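Long-range contacts in beta-ketothiolase BktB (Ralstonia eutropha, PDB 4NZS), which catalyses the condensation of acetyl-CoA with another acyl-CoA, such as propionyl-CoA, supplying beta-ketoacyl-CoA for polyhydroxyalkanoate synthesis: residues G15-I20 with K202-P207; L35-V40 with A77-V82; E168-E173 with P292-I297. All coordinates share one frame; numbering follows the deposited sequence.

Overall arrangement
Contacts 1 and 2 adjoin, centres 14 Å apart, through helix 32-47, which supplies one segment of contact 2. One part of that helix packs on helix 72-79 in contact 2, while Leu-38 and Val-39 lean on Thr-18 and Val-206 of contact 1; Leu-38 CD2 lies 3.6 Å from Val-206 CG1. Contact 3 stands across the centre of the chain from both, its nearest atoms about 18 Å from those of contact 1 and about 22 Å from those of contact 2. It is the one near an annotated site: the side chain of Ile-297 is about 7 Å from that of Cys-385, a predicted proton acceptor. Contacts 1 and 2 lie away from the annotated sites.

Contact 1: residues G15-I20 with K202-P207; sequences GVRTAI and KDQIVP
Gln-204 and Arg-17 open the pairing of these segments. The carbonyl O of Gln-204 accepts from Arg-17 N at 2.9 Å, with 159° at the hydrogen, while CG2 of Val-16 rests on the same oxygen at 3.3 Å. The Gln-204 side chain slants across that of Arg-17, its carboxamide almost perpendicular to the guanidinium, the two planes 87° apart.

Ile-205 follows, its backbone bridged to that of Arg-17. Its CA comes 3.2 Å from Arg-17 O in a CH...O contact. With CG1 beside its own backbone N (chi1 -66°), the branch slides over one face of the guanidinium, 3.7 Å above the plane and offset toward the rim. The other branch, CG2, meets Ala-19 CB at 4.1 Å, where a small methyl leaves space for a beta-branched neighbour. One face of the cation thus has an aliphatic cover, yet its NH1 is engaged twice, on a lone pair of Thr-18 O and in a salt bridge with Asp-222; Phe-201 adds a cation-pi contact.

Val-206 closes the bridge by giving its N-H to Arg-17 O at 2.9 Å. Its side chain and that of Val-16 cross at about a right angle, CG1 to CG1 at 4.2 Å, and Val-206 turns its compact apolar surface to Leu-38 and Val-39 of helix 32-47.

Donation from Arg-17 N to residue 204 and acceptance by Arg-17 O from residue 206 is the pattern of a parallel bridge. Val-16 bonds instead to Ala-262 of strand 257-267, so the loop takes the other edge of strand 10-22. The loop belongs to the long excursion between strands 116-124 and 257-267, the loop domain characteristic of the thiolase fold, here tied to a core strand.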
ATOM      1  N   GLY A  15     -18.216  35.051  11.267  1.00 47.14           N
ATOM      2  CA  GLY A  15     -18.206  33.641  11.645  1.00 52.41           C
ATOM      3  C   GLY A  15     -18.917  32.833  10.575  1.00 57.38           C
ATOM      4  O   GLY A  15     -20.064  33.107  10.279  1.00 63.33           O
ATOM      5  N   VAL A  16     -18.275  31.809  10.017  1.00 57.31           N
ATOM      6  CA  VAL A  16     -18.809  31.155   8.819  1.00 56.70           C
ATOM      7  C   VAL A  16     -18.374  29.668   8.702  1.00 50.71           C
ATOM      8  O   VAL A  16     -17.380  29.247   9.345  1.00 42.86           O
ATOM      9  CB  VAL A  16     -18.379  32.013   7.578  1.00 60.01           C
ATOM     10  CG1 VAL A  16     -17.603  31.216   6.520  1.00 59.43           C
ATOM     11  CG2 VAL A  16     -19.569  32.717   6.951  1.00 56.51           C
ATOM     12  N   ARG A  17     -19.087  28.897   7.864  1.00 38.97           N
ATOM     13  CA  ARG A  17     -18.788  27.480   7.703  1.00 38.28           C
ATOM     14  C   ARG A  17     -19.257  26.843   6.388  1.00 34.80           C
ATOM     15  O   ARG A  17     -20.206  27.258   5.833  1.00 33.20           O
ATOM     16  CB  ARG A  17     -19.446  26.719   8.843  1.00 37.63           C
ATOM     17  CG  ARG A  17     -20.961  26.714   8.839  1.00 36.05           C
ATOM     18  CD  ARG A  17     -21.404  25.658   9.854  1.00 38.59           C
ATOM     19  NE  ARG A  17     -22.835  25.441  10.002  1.00 37.94           N
ATOM     20  CZ  ARG A  17     -23.550  24.589   9.284  1.00 39.73           C
ATOM     21  NH1 ARG A  17     -23.010  23.903   8.297  1.00 45.66           N
ATOM     22  NH2 ARG A  17     -24.839  24.457   9.518  1.00 39.46           N
ATOM     23  N   THR A  18     -18.569  25.828   5.892  1.00 38.85           N
ATOM     24  CA  THR A  18     -19.191  24.939   4.907  1.00 41.34           C
ATOM     25  C   THR A  18     -20.375  24.323   5.584  1.00 37.28           C
ATOM     26  O   THR A  18     -20.488  24.386   6.803  1.00 39.52           O
ATOM     27  CB  THR A  18     -18.269  23.785   4.427  1.00 41.90           C
ATOM     28  OG1 THR A  18     -18.026  22.852   5.485  1.00 39.22           O
ATOM     29  CG2 THR A  18     -16.921  24.376   3.915  1.00 43.01           C
ATOM     30  N   ALA A  19     -21.265  23.796   4.765  1.00 33.44           N
ATOM     31  CA  ALA A  19     -22.257  22.810   5.186  1.00 30.65           C
ATOM     32  C   ALA A  19     -21.533  21.518   5.488  1.00 30.81           C
ATOM     33  O   ALA A  19     -20.404  21.350   5.039  1.00 33.93           O
ATOM     34  CB  ALA A  19     -23.248  22.573   4.041  1.00 29.00           C
ATOM     35  N   ILE A  20     -22.200  20.557   6.125  1.00 32.51           N
ATOM     36  CA  ILE A  20     -21.543  19.343   6.572  1.00 31.32           C
ATOM     37  C   ILE A  20     -21.854  18.198   5.646  1.00 33.91           C
ATOM     38  O   ILE A  20     -23.037  17.955   5.360  1.00 36.43           O
ATOM     39  CB  ILE A  20     -21.994  18.959   7.975  1.00 34.17           C
ATOM     40  CG1 ILE A  20     -21.669  20.104   8.927  1.00 36.91           C
ATOM     41  CG2 ILE A  20     -21.300  17.670   8.410  1.00 36.42           C
ATOM     42  CD1 ILE A  20     -22.449  20.118  10.243  1.00 37.50           C
ATOM     43  N   LYS A 202     -28.741  29.507   6.163  1.00 50.87           N
ATOM     44  CA  LYS A 202     -28.346  30.124   4.897  1.00 55.04           C
ATOM     45  C   LYS A 202     -27.168  31.083   4.955  1.00 53.33           C
ATOM     46  O   LYS A 202     -26.277  30.983   4.134  1.00 58.88           O
ATOM     47  CB  LYS A 202     -29.532  30.816   4.214  1.00 54.74           C
ATOM     48  CG  LYS A 202     -30.296  29.912   3.248  1.00 54.82           C
ATOM     49  CD  LYS A 202     -31.076  30.690   2.191  1.00 61.13           C
ATOM     50  CE  LYS A 202     -31.875  29.762   1.260  1.00 65.32           C
ATOM     51  NZ  LYS A 202     -33.012  30.465   0.611  1.00 68.13           N
ATOM     52  N   ASP A 203     -27.149  32.007   5.903  1.00 58.96           N
ATOM     53  CA  ASP A 203     -26.126  33.061   5.892  1.00 59.45           C
ATOM     54  C   ASP A 203     -24.745  32.668   6.412  1.00 61.78           C
ATOM     55  O   ASP A 203     -23.696  33.248   5.978  1.00 53.45           O
ATOM     56  CB  ASP A 203     -26.610  34.289   6.639  1.00 64.81           C
ATOM     57  CG  ASP A 203     -26.808  35.456   5.716  1.00 75.63           C
ATOM     58  OD1 ASP A 203     -27.767  35.394   4.895  1.00 73.99           O
ATOM     59  OD2 ASP A 203     -25.978  36.400   5.794  1.00 71.90           O
ATOM     60  N   GLN A 204     -24.759  31.716   7.355  1.00 54.64           N
ATOM     61  CA  GLN A 204     -23.537  31.168   7.955  1.00 51.53           C
ATOM     62  C   GLN A 204     -22.841  30.185   7.009  1.00 45.66           C
ATOM     63  O   GLN A 204     -21.604  30.097   6.981  1.00 49.77           O
ATOM     64  CB  GLN A 204     -23.827  30.533   9.336  1.00 52.76           C
ATOM     65  CG  GLN A 204     -24.562  29.202   9.332  1.00 52.33           C
ATOM     66  CD  GLN A 204     -25.102  28.852  10.709  1.00 59.27           C
ATOM     67  OE1 GLN A 204     -26.033  29.486  11.208  1.00 65.88           O
ATOM     68  NE2 GLN A 204     -24.536  27.822  11.323  1.00 66.64           N
ATOM     69  N   ILE A 205     -23.632  29.469   6.228  1.00 42.36           N
ATOM     70  CA  ILE A 205     -23.095  28.538   5.261  1.00 42.53           C
ATOM     71  C   ILE A 205     -22.517  29.216   4.006  1.00 47.74           C
ATOM     72  O   ILE A 205     -23.147  30.094   3.394  1.00 45.92           O
ATOM     73  CB  ILE A 205     -24.128  27.481   4.851  1.00 40.52           C
ATOM     74  CG1 ILE A 205     -24.449  26.600   6.072  1.00 40.73           C
ATOM     75  CG2 ILE A 205     -23.590  26.606   3.725  1.00 37.06           C
ATOM     76  CD1 ILE A 205     -25.485  25.567   5.772  1.00 41.89           C
ATOM     77  N   VAL A 206     -21.307  28.766   3.652  1.00 51.53           N
ATOM     78  CA  VAL A 206     -20.647  29.086   2.387  1.00 50.38           C
ATOM     79  C   VAL A 206     -20.706  27.869   1.487  1.00 46.47           C
ATOM     80  O   VAL A 206     -20.306  26.788   1.910  1.00 47.83           O
ATOM     81  CB  VAL A 206     -19.192  29.550   2.606  1.00 53.21           C
ATOM     82  CG1 VAL A 206     -18.352  28.538   3.408  1.00 51.67           C
ATOM     83  CG2 VAL A 206     -18.562  29.886   1.287  1.00 50.02           C
ATOM     84  N   PRO A 207     -21.252  28.022   0.268  1.00 44.12           N
ATOM     85  CA  PRO A 207     -21.475  26.835  -0.513  1.00 46.19           C
ATOM     86  C   PRO A 207     -20.193  26.389  -1.100  1.00 46.96           C
ATOM     87  O   PRO A 207     -19.309  27.224  -1.273  1.00 52.54           O
ATOM     88  CB  PRO A 207     -22.404  27.310  -1.633  1.00 48.00           C
ATOM     89  CG  PRO A 207     -22.917  28.638  -1.185  1.00 45.33           C
ATOM     90  CD  PRO A 207     -21.777  29.206  -0.419  1.00 44.17           C
TER

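Contact 2: residues L35-V40 with A77-V82; sequences LGALVV and AVNGGV
Val-40 CG1 lies over one face of the Gly-80 peptide, 3.9 Å from Gly-80 O, and near the plane of the Ala-77 carbonyl, at a longer distance. The Ala-77 carbonyl plane is served on both faces: Val-82 N reaches its oxygen from one and Gly-80 N from the opposite one. The first of these bonds, with a weaker one from Gly-81 N to Val-78 O, makes the Schellman motif that ends helix 72-79. Gly-81 suits it because its positive phi (100°) would press a CB against the preceding carbonyl.

Val-40 CG1, anti to its backbone N (chi1 172°), also meets Val-82 CG2 at 4.0 Å, the two valines crossing at about a right angle. Nearby, Ala-37 CB abuts Asn-79 CB at 3.3 Å, a tight approach, for which alanine's single methyl is suited. Gly-80 CA lies 3.5 Å from Ala-37 O in a CH...O contact; a CB on Gly-80 would point into that oxygen, so glycine lets the backbones close in.

Helix 32-47 is thereby seated against the end of helix 72-79. Val-40 packs on Phe-59 and Ala-77 on Val-57, both of strand 57-60, and Phe-158 of the second subunit packs on Val-78 and Asn-79.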
ATOM      1  N   LEU A  35     -11.523  23.032   1.851  1.00 32.34           N
ATOM      2  CA  LEU A  35     -12.615  23.473   2.692  1.00 27.30           C
ATOM      3  C   LEU A  35     -12.140  24.682   3.512  1.00 29.58           C
ATOM      4  O   LEU A  35     -12.816  25.702   3.653  1.00 27.33           O
ATOM      5  CB  LEU A  35     -12.941  22.343   3.684  1.00 29.49           C
ATOM      6  CG  LEU A  35     -13.433  21.006   3.210  1.00 28.86           C
ATOM      7  CD1 LEU A  35     -14.076  20.284   4.368  1.00 29.83           C
ATOM      8  CD2 LEU A  35     -14.462  21.213   2.134  1.00 29.06           C
ATOM      9  N   GLY A  36     -10.955  24.556   4.096  1.00 32.68           N
ATOM     10  CA  GLY A  36     -10.467  25.594   4.993  1.00 36.20           C
ATOM     11  C   GLY A  36     -10.129  26.886   4.298  1.00 47.63           C
ATOM     12  O   GLY A  36     -10.437  27.952   4.813  1.00 58.33           O
ATOM     13  N   ALA A  37      -9.506  26.822   3.121  1.00 47.47           N
ATOM     14  CA  ALA A  37      -9.113  28.052   2.457  1.00 49.95           C
ATOM     15  C   ALA A  37     -10.376  28.862   2.229  1.00 47.10           C
ATOM     16  O   ALA A  37     -10.411  30.071   2.472  1.00 47.11           O
ATOM     17  CB  ALA A  37      -8.425  27.738   1.133  1.00 49.79           C
ATOM     18  N   LEU A  38     -11.411  28.160   1.786  1.00 41.64           N
ATOM     19  CA  LEU A  38     -12.703  28.771   1.406  1.00 44.76           C
ATOM     20  C   LEU A  38     -13.240  29.570   2.560  1.00 44.81           C
ATOM     21  O   LEU A  38     -13.275  30.785   2.494  1.00 53.39           O
ATOM     22  CB  LEU A  38     -13.725  27.682   0.955  1.00 44.05           C
ATOM     23  CG  LEU A  38     -15.218  28.013   0.743  1.00 48.55           C
ATOM     24  CD1 LEU A  38     -15.558  28.364  -0.693  1.00 50.11           C
ATOM     25  CD2 LEU A  38     -16.122  26.858   1.148  1.00 48.34           C
ATOM     26  N   VAL A  39     -13.598  28.893   3.652  1.00 45.53           N
ATOM     27  CA  VAL A  39     -14.173  29.587   4.814  1.00 40.89           C
ATOM     28  C   VAL A  39     -13.259  30.664   5.351  1.00 35.87           C
ATOM     29  O   VAL A  39     -13.684  31.550   6.068  1.00 39.20           O
ATOM     30  CB  VAL A  39     -14.505  28.648   6.003  1.00 37.39           C
ATOM     31  CG1 VAL A  39     -15.473  27.553   5.568  1.00 37.71           C
ATOM     32  CG2 VAL A  39     -13.228  28.077   6.610  1.00 35.92           C
ATOM     33  N   VAL A  40     -11.991  30.593   5.062  1.00 37.80           N
ATOM     34  CA  VAL A  40     -11.165  31.705   5.471  1.00 36.83           C
ATOM     35  C   VAL A  40     -11.552  32.839   4.578  1.00 40.08           C
ATOM     36  O   VAL A  40     -11.905  33.905   5.074  1.00 42.11           O
ATOM     37  CB  VAL A  40      -9.697  31.426   5.343  1.00 36.63           C
ATOM     38  CG1 VAL A  40      -8.896  32.705   5.594  1.00 41.85           C
ATOM     39  CG2 VAL A  40      -9.302  30.338   6.321  1.00 37.85           C
ATOM     40  N   ALA A  77      -4.931  29.497   5.529  1.00 35.62           N
ATOM     41  CA  ALA A  77      -4.806  30.928   5.596  1.00 38.85           C
ATOM     42  C   ALA A  77      -4.307  31.525   4.307  1.00 34.30           C
ATOM     43  O   ALA A  77      -4.928  32.387   3.739  1.00 31.92           O
ATOM     44  CB  ALA A  77      -3.841  31.285   6.710  1.00 35.64           C
ATOM     45  N   VAL A  78      -3.208  30.995   3.813  1.00 36.59           N
ATOM     46  CA  VAL A  78      -2.575  31.551   2.637  1.00 40.52           C
ATOM     47  C   VAL A  78      -3.413  31.349   1.389  1.00 46.21           C
ATOM     48  O   VAL A  78      -3.480  32.199   0.522  1.00 45.27           O
ATOM     49  CB  VAL A  78      -1.141  31.063   2.480  1.00 36.53           C
ATOM     50  CG1 VAL A  78      -0.482  31.765   1.319  1.00 40.16           C
ATOM     51  CG2 VAL A  78      -0.379  31.323   3.762  1.00 35.24           C
ATOM     52  N   ASN A  79      -4.044  30.197   1.309  1.00 43.24           N
ATOM     53  CA  ASN A  79      -4.922  29.923   0.183  1.00 50.20           C
ATOM     54  C   ASN A  79      -6.177  30.763   0.152  1.00 51.14           C
ATOM     55  O   ASN A  79      -6.823  30.834  -0.889  1.00 50.89           O
ATOM     56  CB  ASN A  79      -5.402  28.483   0.170  1.00 57.09           C
ATOM     57  CG  ASN A  79      -4.442  27.554  -0.512  1.00 63.02           C
ATOM     58  OD1 ASN A  79      -3.320  27.935  -0.844  1.00 62.21           O
ATOM     59  ND2 ASN A  79      -4.891  26.314  -0.747  1.00 67.68           N
ATOM     60  N   GLY A  80      -6.556  31.332   1.296  1.00 50.08           N
ATOM     61  CA  GLY A  80      -7.779  32.107   1.404  1.00 47.09           C
ATOM     62  C   GLY A  80      -7.509  33.589   1.555  1.00 50.43           C
ATOM     63  O   GLY A  80      -8.341  34.304   2.114  1.00 58.20           O
ATOM     64  N   GLY A  81      -6.340  34.032   1.089  1.00 47.50           N
ATOM     65  CA  GLY A  81      -6.011  35.446   0.974  1.00 50.67           C
ATOM     66  C   GLY A  81      -5.149  36.122   2.041  1.00 51.35           C
ATOM     67  O   GLY A  81      -4.719  37.266   1.843  1.00 52.52           O
ATOM     68  N   VAL A  82      -4.909  35.450   3.171  1.00 51.34           N
ATOM     69  CA  VAL A  82      -4.165  36.033   4.293  1.00 41.46           C
ATOM     70  C   VAL A  82      -2.704  36.214   3.974  1.00 44.67           C
ATOM     71  O   VAL A  82      -2.116  35.432   3.249  1.00 46.95           O
ATOM     72  CB  VAL A  82      -4.223  35.119   5.502  1.00 41.62           C
ATOM     73  CG1 VAL A  82      -3.305  35.625   6.621  1.00 39.23           C
ATOM     74  CG2 VAL A  82      -5.665  34.963   5.977  1.00 41.22           C
TER

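Contact 3: residues E168-E173 with P292-I297; sequences ENVAKE and PKAMGI
Val-170 sets CG2 against Ala-294 and both methyls against Ile-297, and Asn-169, one residue earlier on the helix, reaches, beside them, the carbonyl of Lys-293. CG2 of Val-170 sits beside its own backbone N and points toward Ala-294 CB, which it meets at 3.3 Å, tighter than a usual carbon contact; the bare methyl of alanine is what lets the helix come so near. The same CG2 lies 4.0 Å from Ile-297 CG1, while CG1, anti to the backbone N (chi1 166°), reaches Ile-297 CG2. The two branched side chains cross at a slant.

Asn-169 supplies the polar part. Its ND2 donates to Lys-293 O at 2.9 Å, with 153° at the hydrogen; the oxygen stays near the amide plane, whereas the donor is tilted 23° from the carbonyl plane. Asparagine is short enough to present its N-H here, and the stem of Lys-293 passes obliquely, Lys-293 CB 3.7 Å from Asn-169 ND2. One turn on, the extended Glu-173 brings OE1 to 4.2 Å from Ala-294 CB.

Glu-168 ties the helix to Thr-247 and Val-248, and Ala-332 of helix 327-336 also packs on Val-170. Helix 163-173 belongs to the thiolase loop domain, and the segment 292-297 leads into helix 299-310 of the C-terminal half; their junction lies close to the probable active site, with Ile-297 near Cys-385, a predicted proton acceptor.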
ATOM      1  N   GLU A 168     -21.508   4.099  26.492  1.00 57.49           N
ATOM      2  CA  GLU A 168     -22.141   3.149  27.406  1.00 54.84           C
ATOM      3  C   GLU A 168     -21.781   3.508  28.835  1.00 48.32           C
ATOM      4  O   GLU A 168     -22.651   3.617  29.696  1.00 45.39           O
ATOM      5  CB  GLU A 168     -21.725   1.707  27.091  1.00 51.64           C
ATOM      6  CG  GLU A 168     -22.010   1.240  25.665  1.00 51.05           C
ATOM      7  CD  GLU A 168     -23.477   1.269  25.302  1.00 49.08           C
ATOM      8  OE1 GLU A 168     -24.189   2.039  25.949  1.00 52.89           O
ATOM      9  OE2 GLU A 168     -23.932   0.543  24.379  1.00 47.77           O
ATOM     10  N   ASN A 169     -20.502   3.753  29.076  1.00 51.27           N
ATOM     11  CA  ASN A 169     -20.035   4.032  30.443  1.00 54.39           C
ATOM     12  C   ASN A 169     -20.736   5.213  31.122  1.00 54.91           C
ATOM     13  O   ASN A 169     -21.092   5.150  32.299  1.00 63.76           O
ATOM     14  CB  ASN A 169     -18.519   4.245  30.470  1.00 50.66           C
ATOM     15  CG  ASN A 169     -17.749   2.966  30.278  1.00 50.03           C
ATOM     16  OD1 ASN A 169     -18.334   1.888  30.123  1.00 49.33           O
ATOM     17  ND2 ASN A 169     -16.413   3.077  30.256  1.00 49.87           N
ATOM     18  N   VAL A 170     -20.926   6.283  30.372  1.00 55.30           N
ATOM     19  CA  VAL A 170     -21.460   7.502  30.926  1.00 52.06           C
ATOM     20  C   VAL A 170     -22.954   7.359  30.955  1.00 52.83           C
ATOM     21  O   VAL A 170     -23.623   7.922  31.822  1.00 50.23           O
ATOM     22  CB  VAL A 170     -21.010   8.728  30.106  1.00 50.43           C
ATOM     23  CG1 VAL A 170     -21.812   9.977  30.438  1.00 54.66           C
ATOM     24  CG2 VAL A 170     -19.553   9.003  30.388  1.00 54.29           C
ATOM     25  N   ALA A 171     -23.478   6.610  29.992  1.00 57.12           N
ATOM     26  CA  ALA A 171     -24.909   6.329  29.945  1.00 57.96           C
ATOM     27  C   ALA A 171     -25.324   5.545  31.195  1.00 64.44           C
ATOM     28  O   ALA A 171     -26.393   5.797  31.759  1.00 68.50           O
ATOM     29  CB  ALA A 171     -25.257   5.554  28.691  1.00 52.74           C
ATOM     30  N   LYS A 172     -24.469   4.611  31.613  1.00 64.74           N
ATOM     31  CA  LYS A 172     -24.707   3.837  32.823  1.00 73.85           C
ATOM     32  C   LYS A 172     -24.409   4.661  34.091  1.00 73.34           C
ATOM     33  O   LYS A 172     -25.168   4.621  35.073  1.00 73.78           O
ATOM     34  CB  LYS A 172     -23.889   2.538  32.809  1.00 76.21           C
ATOM     35  CG  LYS A 172     -23.174   2.240  34.119  1.00 79.73           C
ATOM     36  CD  LYS A 172     -23.068   0.751  34.411  1.00 84.58           C
ATOM     37  CE  LYS A 172     -22.465   0.533  35.791  1.00 79.32           C
ATOM     38  NZ  LYS A 172     -21.831  -0.800  35.888  1.00 80.81           N
ATOM     39  N   GLU A 173     -23.348   5.442  34.063  1.00 62.24           N
ATOM     40  CA  GLU A 173     -22.970   6.192  35.242  1.00 63.45           C
ATOM     41  C   GLU A 173     -24.060   7.161  35.640  1.00 60.90           C
ATOM     42  O   GLU A 173     -24.251   7.425  36.808  1.00 58.28           O
ATOM     43  CB  GLU A 173     -21.665   6.936  35.019  1.00 69.50           C
ATOM     44  CG  GLU A 173     -21.200   7.724  36.224  1.00 67.91           C
ATOM     45  CD  GLU A 173     -19.780   8.210  36.083  1.00 68.32           C
ATOM     46  OE1 GLU A 173     -19.212   8.073  34.989  1.00 67.88           O
ATOM     47  OE2 GLU A 173     -19.222   8.724  37.067  1.00 76.07           O
ATOM     48  N   PRO A 292     -10.837   9.158  30.920  1.00 65.88           N
ATOM     49  CA  PRO A 292     -10.800   8.607  29.564  1.00 67.55           C
ATOM     50  C   PRO A 292     -11.924   7.634  29.301  1.00 66.84           C
ATOM     51  O   PRO A 292     -12.567   7.716  28.248  1.00 67.81           O
ATOM     52  CB  PRO A 292      -9.476   7.836  29.524  1.00 70.75           C
ATOM     53  CG  PRO A 292      -8.637   8.445  30.593  1.00 71.22           C
ATOM     54  CD  PRO A 292      -9.561   8.962  31.640  1.00 68.08           C
ATOM     55  N   LYS A 293     -12.152   6.713  30.247  1.00 67.78           N
ATOM     56  CA  LYS A 293     -13.250   5.757  30.124  1.00 65.55           C
ATOM     57  C   LYS A 293     -14.630   6.441  30.169  1.00 61.53           C
ATOM     58  O   LYS A 293     -15.642   5.803  29.895  1.00 68.49           O
ATOM     59  CB  LYS A 293     -13.146   4.619  31.155  1.00 73.61           C
ATOM     60  CG  LYS A 293     -12.431   3.355  30.682  1.00 73.44           C
ATOM     61  CD  LYS A 293     -12.724   2.159  31.605  1.00 80.47           C
ATOM     62  CE  LYS A 293     -12.111   0.859  31.081  1.00 86.00           C
ATOM     63  NZ  LYS A 293     -12.687  -0.365  31.705  1.00 83.83           N
ATOM     64  N   ALA A 294     -14.683   7.726  30.497  1.00 63.03           N
ATOM     65  CA  ALA A 294     -15.933   8.493  30.390  1.00 62.83           C
ATOM     66  C   ALA A 294     -15.656   9.904  29.836  1.00 60.57           C
ATOM     67  O   ALA A 294     -16.184  10.934  30.293  1.00 57.10           O
ATOM     68  CB  ALA A 294     -16.608   8.552  31.754  1.00 62.76           C
ATOM     69  N   MET A 295     -14.900   9.976  28.767  1.00 52.41           N
ATOM     70  CA  MET A 295     -14.459  11.271  28.314  1.00 48.21           C
ATOM     71  C   MET A 295     -15.676  12.112  27.977  1.00 42.96           C
ATOM     72  O   MET A 295     -15.597  13.323  27.930  1.00 37.00           O
ATOM     73  CB  MET A 295     -13.525  11.133  27.124  1.00 45.15           C
ATOM     74  CG  MET A 295     -14.129  10.404  25.948  1.00 43.61           C
ATOM     75  SD  MET A 295     -14.872  11.569  24.818  1.00 48.69           S
ATOM     76  CE  MET A 295     -16.028  10.544  23.934  1.00 40.74           C
ATOM     77  N   GLY A 296     -16.805  11.446  27.772  1.00 42.94           N
ATOM     78  CA  GLY A 296     -18.024  12.059  27.288  1.00 41.60           C
ATOM     79  C   GLY A 296     -18.610  13.149  28.162  1.00 50.94           C
ATOM     80  O   GLY A 296     -19.343  13.991  27.683  1.00 53.78           O
ATOM     81  N   ILE A 297     -18.202  13.258  29.440  1.00 57.49           N
ATOM     82  CA  ILE A 297     -18.652  14.336  30.388  1.00 59.30           C
ATOM     83  C   ILE A 297     -17.710  15.539  30.654  1.00 58.16           C
ATOM     84  O   ILE A 297     -17.947  16.461  31.532  1.00 62.99           O
ATOM     85  CB  ILE A 297     -19.048  13.773  31.760  1.00 67.33           C
ATOM     86  CG1 ILE A 297     -18.311  12.476  32.051  1.00 75.76           C
ATOM     87  CG2 ILE A 297     -20.546  13.565  31.845  1.00 68.49           C
ATOM     88  CD1 ILE A 297     -17.345  12.587  33.202  1.00 81.37           C
TER